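Local structure of glycoside hydrolase family 31 (Trueperella pyogenes, 5I0G) at residues A563-P568 with H591-H596; Q199-G204 with A532-W537; W298-E303 with I587-S592. The protein degrades cycloalternan, a cyclic tetrasaccharide of glucose, probably by hydrolysing its alpha-glucosidic linkages as expected of a family 31 glycoside hydrolase. The protein carries 1 engineered substitution. One frame throughout, in Å; residues are numbered along the deposited sequence.

Interaction 1. Residues A563-P568 with H591-H596. With GLC (alpha-D-glucopyranose), chain B.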
loop_
_atom_site.group_PDB
_atom_site.type_symbol
_atom_site.label_atom_id
_atom_site.label_comp_id
_atom_site.label_asym_id
_atom_site.label_seq_id
_atom_site.Cartn_x
_atom_site.Cartn_y
_atom_site.Cartn_z
ATOM N N ALA A 563 -8.392 -3.412 -15.421
ATOM C CA ALA A 563 -9.608 -2.653 -15.700
ATOM C C ALA A 563 -10.397 -2.193 -14.455
ATOM O O ALA A 563 -11.527 -1.738 -14.584
ATOM C CB ALA A 563 -10.502 -3.439 -16.658
ATOM N N GLY A 564 -9.806 -2.297 -13.258
ATOM C CA GLY A 564 -10.508 -1.976 -12.009
ATOM C C GLY A 564 -11.401 -3.101 -11.488
ATOM O O GLY A 564 -12.025 -3.860 -12.270
ATOM N N PHE A 565 -11.462 -3.184 -10.157
ATOM C CA PHE A 565 -12.247 -4.194 -9.441
ATOM C C PHE A 565 -13.548 -3.659 -8.821
ATOM O O PHE A 565 -14.424 -4.453 -8.495
ATOM C CB PHE A 565 -11.341 -4.932 -8.385
ATOM C CG PHE A 565 -11.505 -4.478 -6.940
ATOM C CD1 PHE A 565 -11.354 -3.141 -6.560
ATOM C CD2 PHE A 565 -11.756 -5.418 -5.941
ATOM C CE1 PHE A 565 -11.500 -2.753 -5.229
ATOM C CE2 PHE A 565 -11.894 -5.046 -4.609
ATOM C CZ PHE A 565 -11.770 -3.710 -4.244
ATOM N N SER A 566 -13.669 -2.345 -8.647
ATOM C CA SER A 566 -14.778 -1.766 -7.854
ATOM C C SER A 566 -15.834 -1.077 -8.710
ATOM O O SER A 566 -15.507 -0.457 -9.722
ATOM C CB SER A 566 -14.249 -0.764 -6.829
ATOM O OG SER A 566 -15.313 -0.304 -6.011
ATOM N N GLY A 567 -17.089 -1.204 -8.285
ATOM C CA GLY A 567 -18.223 -0.616 -8.986
ATOM C C GLY A 567 -18.637 -1.379 -10.251
ATOM O O GLY A 567 -18.189 -2.502 -10.476
ATOM N N PRO A 568 -19.484 -0.762 -11.099
ATOM C CA PRO A 568 -19.959 -1.420 -12.317
ATOM C C PRO A 568 -18.805 -1.970 -13.173
ATOM O O PRO A 568 -17.694 -1.426 -13.150
ATOM C CB PRO A 568 -20.697 -0.296 -13.059
ATOM C CG PRO A 568 -21.107 0.665 -11.990
ATOM C CD PRO A 568 -19.974 0.630 -11.006
ATOM N N HIS A 591 -9.905 -9.192 -11.129
ATOM C CA HIS A 591 -10.450 -9.233 -9.779
ATOM C C HIS A 591 -11.755 -8.424 -9.699
ATOM O O HIS A 591 -11.980 -7.549 -10.518
ATOM C CB HIS A 591 -9.395 -8.674 -8.817
ATOM C CG HIS A 591 -9.792 -8.720 -7.376
ATOM N ND1 HIS A 591 -10.430 -9.808 -6.807
ATOM C CD2 HIS A 591 -9.624 -7.817 -6.379
ATOM C CE1 HIS A 591 -10.675 -9.552 -5.538
ATOM N NE2 HIS A 591 -10.180 -8.360 -5.246
ATOM N N SER A 592 -12.612 -8.739 -8.733
ATOM C CA SER A 592 -13.873 -8.026 -8.547
ATOM C C SER A 592 -14.254 -7.950 -7.063
ATOM O O SER A 592 -14.080 -8.910 -6.319
ATOM C CB SER A 592 -15.011 -8.715 -9.332
ATOM O OG SER A 592 -15.216 -10.042 -8.860
ATOM N N GLU A 593 -14.812 -6.808 -6.678
ATOM C CA GLU A 593 -15.149 -6.499 -5.294
ATOM C C GLU A 593 -16.463 -7.138 -4.852
ATOM O O GLU A 593 -17.339 -7.390 -5.677
ATOM C CB GLU A 593 -15.285 -4.989 -5.141
ATOM C CG GLU A 593 -15.245 -4.533 -3.696
ATOM C CD GLU A 593 -15.308 -3.031 -3.548
ATOM O OE1 GLU A 593 -15.942 -2.375 -4.422
ATOM O OE2 GLU A 593 -14.727 -2.550 -2.537
ATOM N N PHE A 594 -16.595 -7.373 -3.547
ATOM C CA PHE A 594 -17.877 -7.784 -2.922
ATOM C C PHE A 594 -19.020 -6.822 -3.286
ATOM O O PHE A 594 -18.842 -5.619 -3.259
ATOM C CB PHE A 594 -17.767 -7.843 -1.382
ATOM C CG PHE A 594 -18.968 -8.458 -0.705
ATOM C CD1 PHE A 594 -19.267 -9.813 -0.875
ATOM C CD2 PHE A 594 -19.809 -7.685 0.104
ATOM C CE1 PHE A 594 -20.379 -10.385 -0.254
ATOM C CE2 PHE A 594 -20.927 -8.257 0.725
ATOM C CZ PHE A 594 -21.209 -9.607 0.551
ATOM N N HIS A 595 -20.185 -7.378 -3.600
ATOM C CA HIS A 595 -21.357 -6.602 -4.006
ATOM C C HIS A 595 -22.675 -7.298 -3.555
ATOM O O HIS A 595 -23.721 -7.181 -4.209
ATOM C CB HIS A 595 -21.248 -6.417 -5.535
ATOM C CG HIS A 595 -22.319 -5.578 -6.140
ATOM N ND1 HIS A 595 -23.118 -6.034 -7.172
ATOM C CD2 HIS A 595 -22.727 -4.318 -5.869
ATOM C CE1 HIS A 595 -23.975 -5.089 -7.506
ATOM N NE2 HIS A 595 -23.754 -4.038 -6.734
ATOM N N HIS A 596 -22.605 -8.021 -2.428
ATOM C CA HIS A 596 -23.769 -8.694 -1.803
ATOM C C HIS A 596 -24.484 -9.705 -2.701
ATOM O O HIS A 596 -25.664 -9.969 -2.495
ATOM C CB HIS A 596 -24.791 -7.663 -1.269
ATOM C CG HIS A 596 -24.245 -6.763 -0.204
ATOM N ND1 HIS A 596 -24.267 -7.094 1.140
ATOM C CD2 HIS A 596 -23.666 -5.541 -0.281
ATOM C CE1 HIS A 596 -23.727 -6.113 1.840
ATOM N NE2 HIS A 596 -23.355 -5.159 1.002
HETATM C C1 GLC B . -9.783 -5.155 0.260
HETATM C C2 GLC B . -8.909 -5.371 -0.977
HETATM C C3 GLC B . -9.674 -6.139 -2.045
HETATM C C4 GLC B . -10.330 -7.402 -1.500
HETATM C C5 GLC B . -11.129 -7.081 -0.248
HETATM C C6 GLC B . -11.659 -8.341 0.409
HETATM O O2 GLC B . -8.472 -4.117 -1.534
HETATM O O3 GLC B . -8.817 -6.510 -3.130
HETATM O O4 GLC B . -11.216 -7.923 -2.491
HETATM O O5 GLC B . -10.319 -6.393 0.712
HETATM O O6 GLC B . -12.681 -7.920 1.306
#
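Gly564 brings the loop that follows barrel strand 558-561 up to His591, on the loop after strand 587-590. At its backbone angles, with phi 82°, a CB would be pressed into the carbonyl O of Ala563, which calls for glycine; its own carbonyl O accepts a bond from Arg604 NE.

Phe565 carries most of the apolar contact. Its CA makes a CA-H...O approach to His591 O, and its ring lies beside the imidazole, both side chains pointing the same way. The two planes are nearly parallel, but the centroids are 5.0 Å apart, so the rings barely overlap; the touching occurs between Phe565 CD2 and His591 CD2, at 3.2 Å. Glu593 covers one face of the phenyl ring: its CB stands 3.8 Å from the ring centroid, offset toward the rim, in a CH-pi contact. The phenylalanine backbone joins in through its carbonyl O, which accepts Glu593 N at 3.0 Å.

Ser566 follows with its OG anti to the backbone N (chi1 -175°). This turns the hydroxyl toward Glu593 OE1, to which it donates at 2.7 Å from 36° above the carboxylate plane. Ser566 OG is also bonded to Lys201 NZ. Glu593 OE2 probably bonds Tyr200 OH, though the modelled separation is implausibly short.

Both sides of the contact reach the bound glycan. His591 NE2 donates to O4 of the chain B glucose at 3.0 Å and shares a bond with its O3 at 3.1 Å, whereas Phe565 CE2 meets the sugar's C3 at 3.6 Å.

The chemistry is thus divided: the phenyl ring flanks the imidazole that meets the sugar hydroxyls and probably helps to position it, and Ser566 probably helps to fix the rotation of the Glu593 carboxylate, with Lys201 behind it probably favouring the direction in which that serine donates.

Interaction 2. Residues Q199-G204 with A532-W537. Engineered in segment 532-537: Ala532 (natural residue Asp). With GLC (alpha-D-glucopyranose), chain C.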
loop_
_atom_site.group_PDB
_atom_site.type_symbol
_atom_site.label_atom_id
_atom_site.label_comp_id
_atom_site.label_asym_id
_atom_site.label_seq_id
_atom_site.Cartn_x
_atom_site.Cartn_y
_atom_site.Cartn_z
ATOM N N GLN A 199 -5.198 4.233 1.280
ATOM C CA GLN A 199 -6.043 5.134 0.528
ATOM C C GLN A 199 -6.975 4.259 -0.312
ATOM O O GLN A 199 -6.549 3.660 -1.300
ATOM C CB GLN A 199 -5.189 6.081 -0.326
ATOM C CG GLN A 199 -5.983 7.062 -1.175
ATOM C CD GLN A 199 -7.023 7.851 -0.398
ATOM O OE1 GLN A 199 -6.700 8.561 0.556
ATOM N NE2 GLN A 199 -8.270 7.743 -0.810
ATOM N N TYR A 200 -8.236 4.146 0.111
ATOM C CA TYR A 200 -9.182 3.294 -0.578
ATOM C C TYR A 200 -9.671 4.008 -1.856
ATOM O O TYR A 200 -10.588 4.830 -1.823
ATOM C CB TYR A 200 -10.339 2.891 0.335
ATOM C CG TYR A 200 -11.373 2.032 -0.354
ATOM C CD1 TYR A 200 -11.050 0.765 -0.827
ATOM C CD2 TYR A 200 -12.666 2.492 -0.549
ATOM C CE1 TYR A 200 -11.998 -0.030 -1.468
ATOM C CE2 TYR A 200 -13.628 1.707 -1.174
ATOM C CZ TYR A 200 -13.289 0.448 -1.627
ATOM O OH TYR A 200 -14.236 -0.306 -2.262
ATOM N N LYS A 201 -9.010 3.673 -2.963
ATOM C CA LYS A 201 -9.275 4.203 -4.306
ATOM C C LYS A 201 -8.729 5.603 -4.486
ATOM O O LYS A 201 -8.344 6.260 -3.514
ATOM C CB LYS A 201 -10.751 4.080 -4.715
ATOM C CG LYS A 201 -11.278 2.657 -4.512
ATOM C CD LYS A 201 -12.549 2.363 -5.278
ATOM C CE LYS A 201 -13.773 2.895 -4.564
ATOM N NZ LYS A 201 -14.997 2.693 -5.375
ATOM N N ALA A 202 -8.649 6.026 -5.746
ATOM C CA ALA A 202 -8.106 7.338 -6.123
ATOM C C ALA A 202 -6.767 7.680 -5.434
ATOM O O ALA A 202 -6.603 8.764 -4.854
ATOM C CB ALA A 202 -9.145 8.414 -5.826
ATOM N N GLN A 203 -5.801 6.773 -5.504
ATOM C CA GLN A 203 -4.528 7.011 -4.816
ATOM C C GLN A 203 -3.789 8.185 -5.457
ATOM O O GLN A 203 -3.151 8.959 -4.758
ATOM C CB GLN A 203 -3.645 5.759 -4.789
ATOM C CG GLN A 203 -4.232 4.570 -4.008
ATOM C CD GLN A 203 -5.254 3.758 -4.800
ATOM O OE1 GLN A 203 -5.460 3.970 -6.000
ATOM N NE2 GLN A 203 -5.900 2.829 -4.129
ATOM N N GLY A 204 -3.895 8.301 -6.785
ATOM C CA GLY A 204 -3.268 9.383 -7.566
ATOM C C GLY A 204 -3.776 10.783 -7.261
ATOM O O GLY A 204 -2.979 11.681 -7.020
ATOM N N ALA A 532 -6.801 -1.016 -4.540
ATOM C CA ALA A 532 -8.191 -0.886 -4.935
ATOM C C ALA A 532 -8.386 0.332 -5.831
ATOM O O ALA A 532 -7.919 1.424 -5.495
ATOM C CB ALA A 532 -9.063 -0.771 -3.693
ATOM N N GLU A 533 -9.075 0.141 -6.954
ATOM C CA GLU A 533 -9.501 1.259 -7.812
ATOM C C GLU A 533 -10.840 1.022 -8.500
ATOM O O GLU A 533 -11.340 -0.104 -8.583
ATOM C CB GLU A 533 -8.445 1.571 -8.882
ATOM C CG GLU A 533 -7.514 2.742 -8.549
ATOM C CD GLU A 533 -8.167 4.120 -8.614
ATOM O OE1 GLU A 533 -9.394 4.281 -8.376
ATOM O OE2 GLU A 533 -7.427 5.090 -8.899
ATOM N N ASP A 534 -11.408 2.110 -8.995
ATOM C CA ASP A 534 -12.576 2.050 -9.871
ATOM C C ASP A 534 -12.182 1.615 -11.274
ATOM O O ASP A 534 -10.999 1.578 -11.626
ATOM C CB ASP A 534 -13.286 3.409 -9.929
ATOM C CG ASP A 534 -13.952 3.784 -8.607
ATOM O OD1 ASP A 534 -14.587 2.925 -7.959
ATOM O OD2 ASP A 534 -13.837 4.953 -8.205
ATOM N N SER A 535 -13.200 1.287 -12.062
ATOM C CA SER A 535 -13.029 0.874 -13.460
ATOM C C SER A 535 -13.100 2.089 -14.402
ATOM O O SER A 535 -14.074 2.269 -15.143
ATOM C CB SER A 535 -14.059 -0.201 -13.818
ATOM O OG SER A 535 -13.713 -1.446 -13.190
ATOM N N THR A 536 -12.043 2.905 -14.361
ATOM C CA THR A 536 -11.919 4.123 -15.172
ATOM C C THR A 536 -10.608 4.201 -15.967
ATOM O O THR A 536 -9.618 3.527 -15.656
ATOM C CB THR A 536 -11.945 5.377 -14.287
ATOM O OG1 THR A 536 -10.838 5.325 -13.384
ATOM C CG2 THR A 536 -13.241 5.466 -13.494
ATOM N N TRP A 537 -10.611 5.066 -16.974
ATOM C CA TRP A 537 -9.407 5.364 -17.748
ATOM C C TRP A 537 -8.359 6.047 -16.883
ATOM O O TRP A 537 -7.188 5.706 -16.943
ATOM C CB TRP A 537 -9.746 6.208 -18.986
ATOM C CG TRP A 537 -10.574 5.424 -19.966
ATOM C CD1 TRP A 537 -11.935 5.394 -20.048
ATOM C CD2 TRP A 537 -10.088 4.506 -20.965
ATOM N NE1 TRP A 537 -12.323 4.527 -21.046
ATOM C CE2 TRP A 537 -11.212 3.973 -21.623
ATOM C CE3 TRP A 537 -8.812 4.106 -21.379
ATOM C CZ2 TRP A 537 -11.100 3.050 -22.669
ATOM C CZ3 TRP A 537 -8.698 3.195 -22.417
ATOM C CH2 TRP A 537 -9.838 2.674 -23.051
HETATM C C1 GLC C . -13.870 -2.880 1.756
HETATM C C2 GLC C . -12.989 -3.425 0.631
HETATM C C3 GLC C . -11.571 -3.741 1.123
HETATM C C4 GLC C . -10.996 -2.477 1.777
HETATM C C5 GLC C . -11.935 -2.051 2.903
HETATM C C6 GLC C . -11.423 -0.902 3.778
HETATM O O2 GLC C . -13.589 -4.597 0.062
HETATM O O3 GLC C . -10.811 -4.179 -0.020
HETATM O O4 GLC C . -9.683 -2.692 2.294
HETATM O O5 GLC C . -13.219 -1.745 2.335
HETATM O O6 GLC C . -11.119 0.268 3.021
HETATM O O HOH W 1 -4.965 6.113 -8.300
#
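The loop following the sixth strand of the beta/alpha barrel, residues 532-537, meets residues 199-204, the loop and start of helix 203-206. At its start Ala532, an engineered replacement of the natural aspartate, directs CB at the Tyr200 ring, 3.8 Å from CE1, and this methyl group also touches bound glucose. Tyr200 belongs to the glycan pocket as well: O5 of the chain C glucose lies over one face of its ring.

The carbonyl O of Ala532 accepts from Gln203. Gln203 NE2 donates to Ala532 O at 2.8 Å and 173°, with the acceptor in the plane of the amide, and Lys201 CA adds a CA-H...O approach at 3.3 Å. The same NE2 has weak bonds to Gln199 O and Tyr210 OH.

In family 31 the general acid/base aspartate sits on the loop after the sixth barrel strand, and the position of Ala532 is consistent with that role in the natural enzyme. Further along this loop come two acidic side chains. Glu533 OE1 accepts Asp534 N at 3.0 Å on its anti side and, weakly, Ala202 N. Its OE2 accepts a water at 2.7 Å that also donates to Gln203 OE1 and accepts from Gly204 N. The Gln203 and Glu533 side chains run past one another in opposed directions, with amide and carboxylate planes 80° apart.

A kink in the Lys201 chain (chi3 -81°) carries NZ across the Asp534 side chain, roughly perpendicular to it; NZ forms a salt bridge to Asp534 OD1 at 2.6 Å, arriving on the syn side, while Lys201 CG sits over the centre of the Tyr200 ring.

Interaction 3. Residues W298-E303 with I587-S592. With GLC (alpha-D-glucopyranose), chain B; GLC (alpha-D-glucopyranose), chain D.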
loop_
_atom_site.group_PDB
_atom_site.type_symbol
_atom_site.label_atom_id
_atom_site.label_comp_id
_atom_site.label_asym_id
_atom_site.label_seq_id
_atom_site.Cartn_x
_atom_site.Cartn_y
_atom_site.Cartn_z
ATOM N N TRP A 298 -3.871 -14.961 -13.588
ATOM C CA TRP A 298 -4.482 -15.141 -12.256
ATOM C C TRP A 298 -5.955 -14.770 -12.343
ATOM O O TRP A 298 -6.281 -13.672 -12.797
ATOM C CB TRP A 298 -3.851 -14.209 -11.216
ATOM C CG TRP A 298 -2.421 -14.485 -10.842
ATOM C CD1 TRP A 298 -1.383 -14.780 -11.683
ATOM C CD2 TRP A 298 -1.872 -14.471 -9.523
ATOM N NE1 TRP A 298 -0.222 -14.953 -10.971
ATOM C CE2 TRP A 298 -0.489 -14.770 -9.641
ATOM C CE3 TRP A 298 -2.408 -14.236 -8.252
ATOM C CZ2 TRP A 298 0.367 -14.838 -8.533
ATOM C CZ3 TRP A 298 -1.545 -14.297 -7.138
ATOM C CH2 TRP A 298 -0.179 -14.605 -7.298
ATOM N N ALA A 299 -6.828 -15.661 -11.875
ATOM C CA ALA A 299 -8.283 -15.431 -11.830
ATOM C C ALA A 299 -8.727 -15.150 -10.399
ATOM O O ALA A 299 -8.323 -15.874 -9.484
ATOM C CB ALA A 299 -9.023 -16.658 -12.351
ATOM N N SER A 300 -9.567 -14.133 -10.207
ATOM C CA SER A 300 -10.053 -13.783 -8.873
ATOM C C SER A 300 -11.417 -13.117 -8.911
ATOM O O SER A 300 -11.775 -12.416 -9.863
ATOM C CB SER A 300 -9.040 -12.848 -8.174
ATOM O OG SER A 300 -9.469 -12.454 -6.872
ATOM N N GLY A 301 -12.173 -13.323 -7.848
ATOM C CA GLY A 301 -13.454 -12.644 -7.671
ATOM C C GLY A 301 -14.002 -12.884 -6.278
ATOM O O GLY A 301 -14.195 -14.031 -5.864
ATOM N N ASN A 302 -14.266 -11.804 -5.553
ATOM C CA ASN A 302 -14.714 -11.930 -4.180
ATOM C C ASN A 302 -16.020 -12.724 -4.016
ATOM O O ASN A 302 -16.198 -13.388 -2.999
ATOM C CB ASN A 302 -14.830 -10.570 -3.505
ATOM C CG ASN A 302 -15.025 -10.691 -2.011
ATOM O OD1 ASN A 302 -16.154 -10.639 -1.534
ATOM N ND2 ASN A 302 -13.937 -10.918 -1.265
ATOM N N GLU A 303 -16.900 -12.703 -5.012
ATOM C CA GLU A 303 -18.179 -13.423 -4.901
ATOM C C GLU A 303 -18.115 -14.924 -5.259
ATOM O O GLU A 303 -19.143 -15.614 -5.291
ATOM C CB GLU A 303 -19.267 -12.670 -5.656
ATOM C CG GLU A 303 -19.485 -11.294 -5.032
ATOM C CD GLU A 303 -20.724 -10.594 -5.521
ATOM O OE1 GLU A 303 -21.200 -9.681 -4.817
ATOM O OE2 GLU A 303 -21.234 -10.969 -6.585
ATOM N N ILE A 587 2.759 -9.283 -13.286
ATOM C CA ILE A 587 1.655 -10.147 -12.821
ATOM C C ILE A 587 0.351 -9.700 -13.474
ATOM O O ILE A 587 -0.059 -8.554 -13.316
ATOM C CB ILE A 587 1.499 -10.131 -11.285
ATOM C CG1 ILE A 587 2.812 -10.529 -10.596
ATOM C CG2 ILE A 587 0.339 -11.018 -10.821
ATOM C CD1 ILE A 587 3.315 -11.905 -10.942
ATOM N N MET A 588 -0.263 -10.630 -14.215
ATOM C CA MET A 588 -1.490 -10.428 -14.989
ATOM C C MET A 588 -2.639 -11.055 -14.224
ATOM O O MET A 588 -2.645 -12.281 -14.010
ATOM C CB MET A 588 -1.354 -11.105 -16.348
ATOM C CG MET A 588 -2.536 -10.929 -17.285
ATOM S SD MET A 588 -2.375 -11.980 -18.738
ATOM C CE MET A 588 -3.741 -11.368 -19.725
ATOM N N GLN A 589 -3.613 -10.228 -13.843
ATOM C CA GLN A 589 -4.672 -10.633 -12.902
ATOM C C GLN A 589 -5.932 -9.797 -13.044
ATOM O O GLN A 589 -5.841 -8.592 -13.163
ATOM C CB GLN A 589 -4.143 -10.523 -11.450
ATOM C CG GLN A 589 -5.091 -11.035 -10.356
ATOM C CD GLN A 589 -5.563 -9.986 -9.353
ATOM O OE1 GLN A 589 -5.896 -10.334 -8.228
ATOM N NE2 GLN A 589 -5.579 -8.711 -9.737
ATOM N N TYR A 590 -7.098 -10.453 -13.013
ATOM C CA TYR A 590 -8.393 -9.779 -12.901
ATOM C C TYR A 590 -9.052 -10.103 -11.583
ATOM O O TYR A 590 -8.800 -11.157 -11.012
ATOM C CB TYR A 590 -9.334 -10.116 -14.075
ATOM C CG TYR A 590 -9.925 -11.506 -14.110
ATOM C CD1 TYR A 590 -11.055 -11.827 -13.360
ATOM C CD2 TYR A 590 -9.383 -12.489 -14.931
ATOM C CE1 TYR A 590 -11.627 -13.096 -13.420
ATOM C CE2 TYR A 590 -9.951 -13.756 -15.005
ATOM C CZ TYR A 590 -11.067 -14.056 -14.238
ATOM O OH TYR A 590 -11.619 -15.322 -14.288
ATOM N N HIS A 591 -9.905 -9.192 -11.129
ATOM C CA HIS A 591 -10.450 -9.233 -9.779
ATOM C C HIS A 591 -11.755 -8.424 -9.699
ATOM O O HIS A 591 -11.980 -7.549 -10.518
ATOM C CB HIS A 591 -9.395 -8.674 -8.817
ATOM C CG HIS A 591 -9.792 -8.720 -7.376
ATOM N ND1 HIS A 591 -10.430 -9.808 -6.807
ATOM C CD2 HIS A 591 -9.624 -7.817 -6.379
ATOM C CE1 HIS A 591 -10.675 -9.552 -5.538
ATOM N NE2 HIS A 591 -10.180 -8.360 -5.246
ATOM N N SER A 592 -12.612 -8.739 -8.733
ATOM C CA SER A 592 -13.873 -8.026 -8.547
ATOM C C SER A 592 -14.254 -7.950 -7.063
ATOM O O SER A 592 -14.080 -8.910 -6.319
ATOM C CB SER A 592 -15.011 -8.715 -9.332
ATOM O OG SER A 592 -15.216 -10.042 -8.860
HETATM C C1 GLC B . -9.783 -5.155 0.260
HETATM C C2 GLC B . -8.909 -5.371 -0.977
HETATM C C3 GLC B . -9.674 -6.139 -2.045
HETATM C C4 GLC B . -10.330 -7.402 -1.500
HETATM C C5 GLC B . -11.129 -7.081 -0.248
HETATM C C6 GLC B . -11.659 -8.341 0.409
HETATM O O2 GLC B . -8.472 -4.117 -1.534
HETATM O O3 GLC B . -8.817 -6.510 -3.130
HETATM O O4 GLC B . -11.216 -7.923 -2.491
HETATM O O5 GLC B . -10.319 -6.393 0.712
HETATM O O6 GLC B . -12.681 -7.920 1.306
HETATM C C1 GLC D . -13.905 -8.662 1.138
HETATM C C2 GLC D . -14.935 -8.068 2.073
HETATM C C3 GLC D . -14.552 -8.337 3.519
HETATM C C4 GLC D . -14.353 -9.828 3.752
HETATM C C5 GLC D . -13.367 -10.392 2.728
HETATM C C6 GLC D . -13.244 -11.912 2.773
HETATM O O2 GLC D . -14.984 -6.661 1.847
HETATM O O3 GLC D . -15.598 -7.830 4.358
HETATM O O4 GLC D . -13.889 -10.015 5.096
HETATM O O5 GLC D . -13.778 -10.060 1.400
HETATM O O6 GLC D . -14.421 -12.513 2.217
HETATM O O HOH W 2 -14.122 -11.363 -11.099
HETATM O O HOH W 3 -6.747 -11.491 -5.929
HETATM O O HOH W 4 -17.157 -9.951 -7.015
#
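Trp298 and Gln589 pair in parallel register where strands 298-300 and 587-590, the first and last of the eight, close the barrel. The seam begins firmly: Trp298 N donates to Met588 O at 3.0 Å and 167°. The return bond, Tyr590 N to Trp298 O, is weak at 3.3 Å. Past the strands the two segments are still linked, since Asn302 N donates to Ser592 O at 3.0 Å.

Packing around this backbone is apolar. Ile587 CG2 lies over the five-membered ring of Trp298, 4.0 Å from its centroid, and Ala299 CA makes a CH-pi contact over a face of the Tyr590 ring. The polar ends of these aromatics are satisfied elsewhere, Trp298 NE1 by Ile294 O and Tyr590 OH by His317 NE2; Gln589 NE2 likewise goes to Asp561 OD1.

With chi1 at 179°, Ser300 holds OG opposite its own N, alongside the imidazole of His591. ND1 donates to it at 2.8 Å, but the angle of 118° makes this a weak bond. A water joins Ser300 OG to Gln589 OE1, donating to the latter at 2.7 Å. Ser592 OG approaches Gly301 CA at 3.4 Å and bonds two further waters: one donates to Ser300 O, the other weakly accepts Glu303 N.

Beyond the seam, Asn302 ND2 donates to O5 of the chain D glucose at 2.8 Å and is bonded to Glu330 OE1 as well. Ser300 is thus placed as a second-shell residue that may help to orient the imidazole that meets the chain B glucose, while the backbone bond of Asn302 probably helps to place a first-shell amide at the next sugar.

Overall arrangement
Residues 199-204 come first and open interaction 2; 298-303, at the start of the barrel, then open interaction 3. Interaction 2 closes at 532-537, across 327 residues, before interaction 3 has closed, so the two cross, their nearest atoms about 7 Å apart. Interaction 1 opens afterwards, at 563-568, within the span of interaction 3, and ends on the same stretch, sharing His591 and Ser592 but running on to 596. Interaction 3 joins the barrel's first and last strands, interaction 1 the loops after the last two, and interaction 2 the loop between strand 191-194 and helix 203-206, ahead of the barrel, to that after the sixth. Ala532 packs on Phe565, while Glu303 bonds His595.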